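Local structure of flagellar basal body rod modification protein (Helicobacter pylori 26695, 4ZZF) at residues Q45-N48 / E52-K55; K91-L96 / K101-T106. The protein is probably required for assembly of the flagellar hook, perhaps as a scaffolding cap protein, and is represented here by a truncated piece containing its Ig-like domain. One frame throughout, in Å; residues are numbered along the deposited sequence.

Contact 1 (Q45-N48 / E52-K55); sequences QILN and ELVK
I46 faces both V54 and K55 across a beta hairpin of the FlgD Ig-like domain, and this two-against-one match is a classic beta bulge. The carbonyl oxygen of I46 serves both residues of the bulge: V54 N reaches I46 O at 2.8 Å, nearly along the C=O axis, while K55 N comes to the same oxygen at 3.2 Å, in the carbonyl plane on a lone pair. The backbone of I46 also donates, I46 N to K55 O. V54 takes the backbone angles that let two successive N-H groups converge on one acceptor, and the short segments 45-47 and 53-55 run at 123° to each other instead of strictly antiparallel.

The tight side is the one carrying I46 and K55. Their side chains lie side by side, I46 CD1 4.0 Å from K55 CB, and W73 of strand 67-73 packs against both; the ammonium end of K55 runs on to T76 and N77. The other side, with L47 and L53, is looser: the two leucines meet through a single pair of methyls, L47 CD1 and L53 CD1, and L53 is exposed.

Beyond the strand ends the turn is closed by polar groups. N48 N donates to E52 O, and N48 OD1 accepts from E52 N as well as from N50 N. The N48 side chain, its CG between backbone N and carbonyl carbon (chi1 70°), runs at a slant across that of E52. Its ND2 meets E52 OE1 at 3.1 Å on the anti side of the carboxylate, almost within the amide plane, with an N-H...O angle of 167°.

Contact 2 (K91-L96 / K101-T106); sequences KAEYNL and KQYLQT
Y94 and L104 form a hydrogen-bonded pair of an antiparallel beta hairpin, though an uneven one: Y94 N donates to L104 O at 3.2 Å, whereas the return bond from L104 N to Y94 O is weak, bent to 123°. At A92 and T106 both bonds form, A92 N to T106 O and T106 N to A92 O. E93 CA and Q105 CA, in the intervening non-hydrogen-bonded pair, direct C-H groups at L104 O and A92 O.

The E93 carboxylate is served through OE2, which accepts from Q105 NE2 at 3.2 Å on its anti side and from a water that in turn accepts from Y103 N. A second water accepts a hydrogen bond from Y94 OH and donates one to Q105 O. The Y94 ring, swung between its backbone N and carbonyl carbon (chi1 69°), receives L104 CB over one face, 4.0 Å from the centroid. L96 CB sits likewise over a face of the Y103 ring, at 3.8 Å.

Other polar ends find partners beyond the hairpin: Y103 OH bonds to V41 N, the N95 amide to D36 N and K34 O, and T106 OG1 to F30 O and R110. Strand 86-94 continues the sheet through backbone bonds from K91 and E93 to strand 43-47, while A92 and T106 turn their side chains onto L29 and F31 of strand 25-31.

In the fold
Contacts 1 and 2 are two separate hairpins, contact 1 the earlier along the chain, that share one antiparallel sheet, their centres about 16 Å apart. Strands 43-47 and 86-94 lie next to each other in it, and Q45 N probably donates to K91 O at 2.8 Å, so strands 53-58, 43-47, 86-94 and 104-107 follow one another across the sheet. The hairpin of contact 1 lies nearer the surface, with I46 its one buried residue, and its turn closes by direct amide and carboxylate bonds. Contact 2 is partly buried: it adds tyrosine faces and bridging waters, and more of its polar ends bond elsewhere in the chain.

Contact 1 (Q45-N48 / E52-K55)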
loop_
_atom_site.group_PDB
_atom_site.type_symbol
_atom_site.label_atom_id
_atom_site.label_comp_id
_atom_site.label_asym_id
_atom_site.label_seq_id
_atom_site.Cartn_x
_atom_site.Cartn_y
_atom_site.Cartn_z
ATOM N N GLN A 45 28.473 -6.036 -17.697
ATOM C CA GLN A 45 28.703 -6.249 -19.124
ATOM C C GLN A 45 27.976 -5.180 -19.951
ATOM O O GLN A 45 26.804 -4.879 -19.700
ATOM C CB GLN A 45 28.243 -7.644 -19.572
ATOM C CG GLN A 45 28.895 -8.822 -18.849
ATOM C CD GLN A 45 28.337 -9.038 -17.426
ATOM O OE1 GLN A 45 27.117 -8.995 -17.204
ATOM N NE2 GLN A 45 29.235 -9.267 -16.464
ATOM N N ILE A 46 28.671 -4.621 -20.940
ATOM C CA ILE A 46 28.066 -3.687 -21.882
ATOM C C ILE A 46 28.008 -4.293 -23.282
ATOM O O ILE A 46 29.032 -4.641 -23.863
ATOM C CB ILE A 46 28.831 -2.379 -21.909
ATOM C CG1 ILE A 46 29.033 -1.880 -20.471
ATOM C CG2 ILE A 46 28.091 -1.354 -22.766
ATOM C CD1 ILE A 46 29.804 -0.580 -20.350
ATOM N N LEU A 47 26.799 -4.419 -23.816
ATOM C CA LEU A 47 26.578 -5.089 -25.092
ATOM C C LEU A 47 26.063 -4.083 -26.120
ATOM O O LEU A 47 25.395 -3.107 -25.744
ATOM C CB LEU A 47 25.569 -6.231 -24.937
ATOM C CG LEU A 47 25.930 -7.550 -24.218
ATOM C CD1 LEU A 47 26.597 -7.326 -22.897
ATOM C CD2 LEU A 47 24.675 -8.383 -24.004
ATOM N N ASN A 48 26.358 -4.311 -27.406
ATOM C CA ASN A 48 25.823 -3.444 -28.452
ATOM C C ASN A 48 24.453 -3.945 -28.889
ATOM O O ASN A 48 23.946 -4.928 -28.332
ATOM C CB ASN A 48 26.788 -3.332 -29.649
ATOM C CG ASN A 48 26.898 -4.615 -30.482
ATOM O OD1 ASN A 48 26.061 -5.520 -30.414
ATOM N ND2 ASN A 48 27.941 -4.672 -31.305
ATOM N N GLU A 52 26.352 -8.163 -28.731
ATOM C CA GLU A 52 27.764 -8.515 -28.764
ATOM C C GLU A 52 28.480 -7.742 -27.674
ATOM O O GLU A 52 28.320 -6.521 -27.561
ATOM C CB GLU A 52 28.374 -8.211 -30.137
ATOM C CG GLU A 52 27.658 -8.914 -31.283
ATOM C CD GLU A 52 28.183 -8.508 -32.659
ATOM O OE1 GLU A 52 28.629 -7.345 -32.818
ATOM O OE2 GLU A 52 28.142 -9.359 -33.581
ATOM N N LEU A 53 29.252 -8.464 -26.866
ATOM C CA LEU A 53 29.956 -7.877 -25.741
ATOM C C LEU A 53 30.977 -6.843 -26.188
ATOM O O LEU A 53 31.881 -7.138 -26.953
ATOM C CB LEU A 53 30.649 -8.967 -24.930
ATOM C CG LEU A 53 31.370 -8.513 -23.661
ATOM C CD1 LEU A 53 30.364 -7.943 -22.708
ATOM C CD2 LEU A 53 32.107 -9.681 -23.024
ATOM N N VAL A 54 30.842 -5.629 -25.687
ATOM C CA VAL A 54 31.754 -4.560 -26.050
ATOM C C VAL A 54 32.728 -4.204 -24.915
ATOM O O VAL A 54 33.900 -3.900 -25.152
ATOM C CB VAL A 54 30.943 -3.324 -26.495
ATOM C CG1 VAL A 54 31.648 -2.025 -26.142
ATOM C CG2 VAL A 54 30.664 -3.417 -27.977
ATOM N N LYS A 55 32.251 -4.268 -23.679
ATOM C CA LYS A 55 33.046 -3.839 -22.532
ATOM C C LYS A 55 32.655 -4.616 -21.280
ATOM O O LYS A 55 31.485 -4.979 -21.104
ATOM C CB LYS A 55 32.867 -2.338 -22.294
ATOM C CG LYS A 55 33.720 -1.747 -21.187
ATOM C CD LYS A 55 35.184 -1.766 -21.589
ATOM C CE LYS A 55 35.943 -0.584 -20.998
ATOM N NZ LYS A 55 37.247 -0.361 -21.702
#

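Contact 2 (K91-L96 / K101-T106)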
loop_
_atom_site.group_PDB
_atom_site.type_symbol
_atom_site.label_atom_id
_atom_site.label_comp_id
_atom_site.label_asym_id
_atom_site.label_seq_id
_atom_site.Cartn_x
_atom_site.Cartn_y
_atom_site.Cartn_z
ATOM N N LYS A 91 24.192 -4.655 -18.347
ATOM C CA LYS A 91 23.761 -5.672 -17.386
ATOM C C LYS A 91 24.879 -5.912 -16.387
ATOM O O LYS A 91 25.997 -5.425 -16.569
ATOM C CB LYS A 91 23.423 -6.998 -18.058
ATOM C CG LYS A 91 22.615 -6.888 -19.313
ATOM C CD LYS A 91 22.147 -8.255 -19.789
ATOM C CE LYS A 91 23.300 -9.197 -20.062
ATOM N NZ LYS A 91 22.805 -10.357 -20.879
ATOM N N ALA A 92 24.591 -6.686 -15.348
ATOM C CA ALA A 92 25.606 -7.033 -14.370
ATOM C C ALA A 92 25.320 -8.397 -13.755
ATOM O O ALA A 92 24.181 -8.855 -13.715
ATOM C CB ALA A 92 25.698 -5.969 -13.276
ATOM N N GLU A 93 26.376 -9.028 -13.270
ATOM C CA GLU A 93 26.271 -10.286 -12.555
ATOM C C GLU A 93 27.050 -10.140 -11.274
ATOM O O GLU A 93 28.126 -9.550 -11.285
ATOM C CB GLU A 93 26.818 -11.437 -13.390
ATOM C CG GLU A 93 25.914 -11.826 -14.538
ATOM C CD GLU A 93 26.260 -13.188 -15.080
ATOM O OE1 GLU A 93 27.467 -13.419 -15.331
ATOM O OE2 GLU A 93 25.341 -14.035 -15.209
ATOM N N TYR A 94 26.525 -10.684 -10.179
ATOM C CA TYR A 94 27.207 -10.576 -8.896
ATOM C C TYR A 94 26.674 -11.631 -7.928
ATOM O O TYR A 94 25.583 -12.176 -8.138
ATOM C CB TYR A 94 27.041 -9.168 -8.315
ATOM C CG TYR A 94 25.620 -8.871 -7.885
ATOM C CD1 TYR A 94 24.600 -8.733 -8.822
ATOM C CD2 TYR A 94 25.292 -8.748 -6.542
ATOM C CE1 TYR A 94 23.294 -8.474 -8.433
ATOM C CE2 TYR A 94 23.986 -8.480 -6.145
ATOM C CZ TYR A 94 22.994 -8.352 -7.090
ATOM O OH TYR A 94 21.693 -8.104 -6.698
ATOM N N ASN A 95 27.480 -11.941 -6.910
ATOM C CA ASN A 95 27.124 -12.893 -5.855
ATOM C C ASN A 95 26.795 -14.277 -6.375
ATOM O O ASN A 95 25.661 -14.712 -6.305
ATOM C CB ASN A 95 25.952 -12.351 -5.033
ATOM C CG ASN A 95 26.336 -11.128 -4.230
ATOM O OD1 ASN A 95 27.439 -10.612 -4.388
ATOM N ND2 ASN A 95 25.441 -10.661 -3.367
ATOM N N LEU A 96 27.803 -14.956 -6.902
ATOM C CA LEU A 96 27.660 -16.325 -7.385
ATOM C C LEU A 96 27.173 -17.222 -6.258
ATOM O O LEU A 96 27.714 -17.180 -5.149
ATOM C CB LEU A 96 28.995 -16.832 -7.929
ATOM C CG LEU A 96 29.145 -18.323 -8.203
ATOM C CD1 LEU A 96 28.288 -18.709 -9.394
ATOM C CD2 LEU A 96 30.610 -18.678 -8.460
ATOM N N LYS A 101 25.155 -22.555 -8.683
ATOM C CA LYS A 101 26.301 -22.169 -9.503
ATOM C C LYS A 101 25.939 -21.033 -10.475
ATOM O O LYS A 101 26.556 -20.881 -11.537
ATOM C CB LYS A 101 26.861 -23.393 -10.239
ATOM C CG LYS A 101 27.369 -24.476 -9.272
ATOM C CD LYS A 101 28.067 -25.638 -9.982
ATOM C CE LYS A 101 28.898 -26.491 -8.996
ATOM N NZ LYS A 101 30.223 -25.873 -8.595
ATOM N N GLN A 102 24.958 -20.222 -10.073
ATOM C CA GLN A 102 24.523 -19.055 -10.842
ATOM C C GLN A 102 24.669 -17.714 -10.098
ATOM O O GLN A 102 24.534 -17.652 -8.880
ATOM C CB GLN A 102 23.073 -19.244 -11.256
ATOM C CG GLN A 102 22.884 -20.351 -12.278
ATOM C CD GLN A 102 21.457 -20.436 -12.758
ATOM O OE1 GLN A 102 20.515 -20.128 -12.010
ATOM N NE2 GLN A 102 21.280 -20.833 -14.021
ATOM N N TYR A 103 24.920 -16.642 -10.849
ATOM C CA TYR A 103 24.988 -15.289 -10.291
ATOM C C TYR A 103 23.614 -14.630 -10.199
ATOM O O TYR A 103 22.757 -14.883 -11.034
ATOM C CB TYR A 103 25.869 -14.390 -11.161
ATOM C CG TYR A 103 27.350 -14.657 -11.149
ATOM C CD1 TYR A 103 27.923 -15.614 -12.001
ATOM C CD2 TYR A 103 28.190 -13.924 -10.330
ATOM C CE1 TYR A 103 29.297 -15.840 -12.009
ATOM C CE2 TYR A 103 29.561 -14.141 -10.334
ATOM C CZ TYR A 103 30.109 -15.095 -11.167
ATOM O OH TYR A 103 31.474 -15.278 -11.148
ATOM N N LEU A 104 23.417 -13.756 -9.217
ATOM C CA LEU A 104 22.300 -12.815 -9.279
ATOM C C LEU A 104 22.485 -11.891 -10.482
ATOM O O LEU A 104 23.606 -11.668 -10.941
ATOM C CB LEU A 104 22.200 -11.982 -8.014
ATOM C CG LEU A 104 21.955 -12.714 -6.691
ATOM C CD1 LEU A 104 21.810 -11.698 -5.542
ATOM C CD2 LEU A 104 20.712 -13.595 -6.810
ATOM N N GLN A 105 21.391 -11.351 -10.999
ATOM C CA GLN A 105 21.492 -10.436 -12.127
ATOM C C GLN A 105 20.829 -9.109 -11.861
ATOM O O GLN A 105 19.894 -9.013 -11.071
ATOM C CB GLN A 105 20.873 -11.060 -13.366
ATOM C CG GLN A 105 21.401 -12.449 -13.620
ATOM C CD GLN A 105 21.240 -12.855 -15.053
ATOM O OE1 GLN A 105 20.121 -12.926 -15.568
ATOM N NE2 GLN A 105 22.360 -13.102 -15.726
ATOM N N THR A 106 21.322 -8.084 -12.540
ATOM C CA THR A 106 20.614 -6.820 -12.618
ATOM C C THR A 106 20.965 -6.137 -13.935
ATOM O O THR A 106 21.735 -6.669 -14.734
ATOM C CB THR A 106 20.937 -5.906 -11.415
ATOM O OG1 THR A 106 20.023 -4.799 -11.402
ATOM C CG2 THR A 106 22.366 -5.402 -11.480
HETATM O O HOH W 1 24.763 -16.877 -13.803
HETATM O O HOH W 2 19.717 -8.841 -8.394
#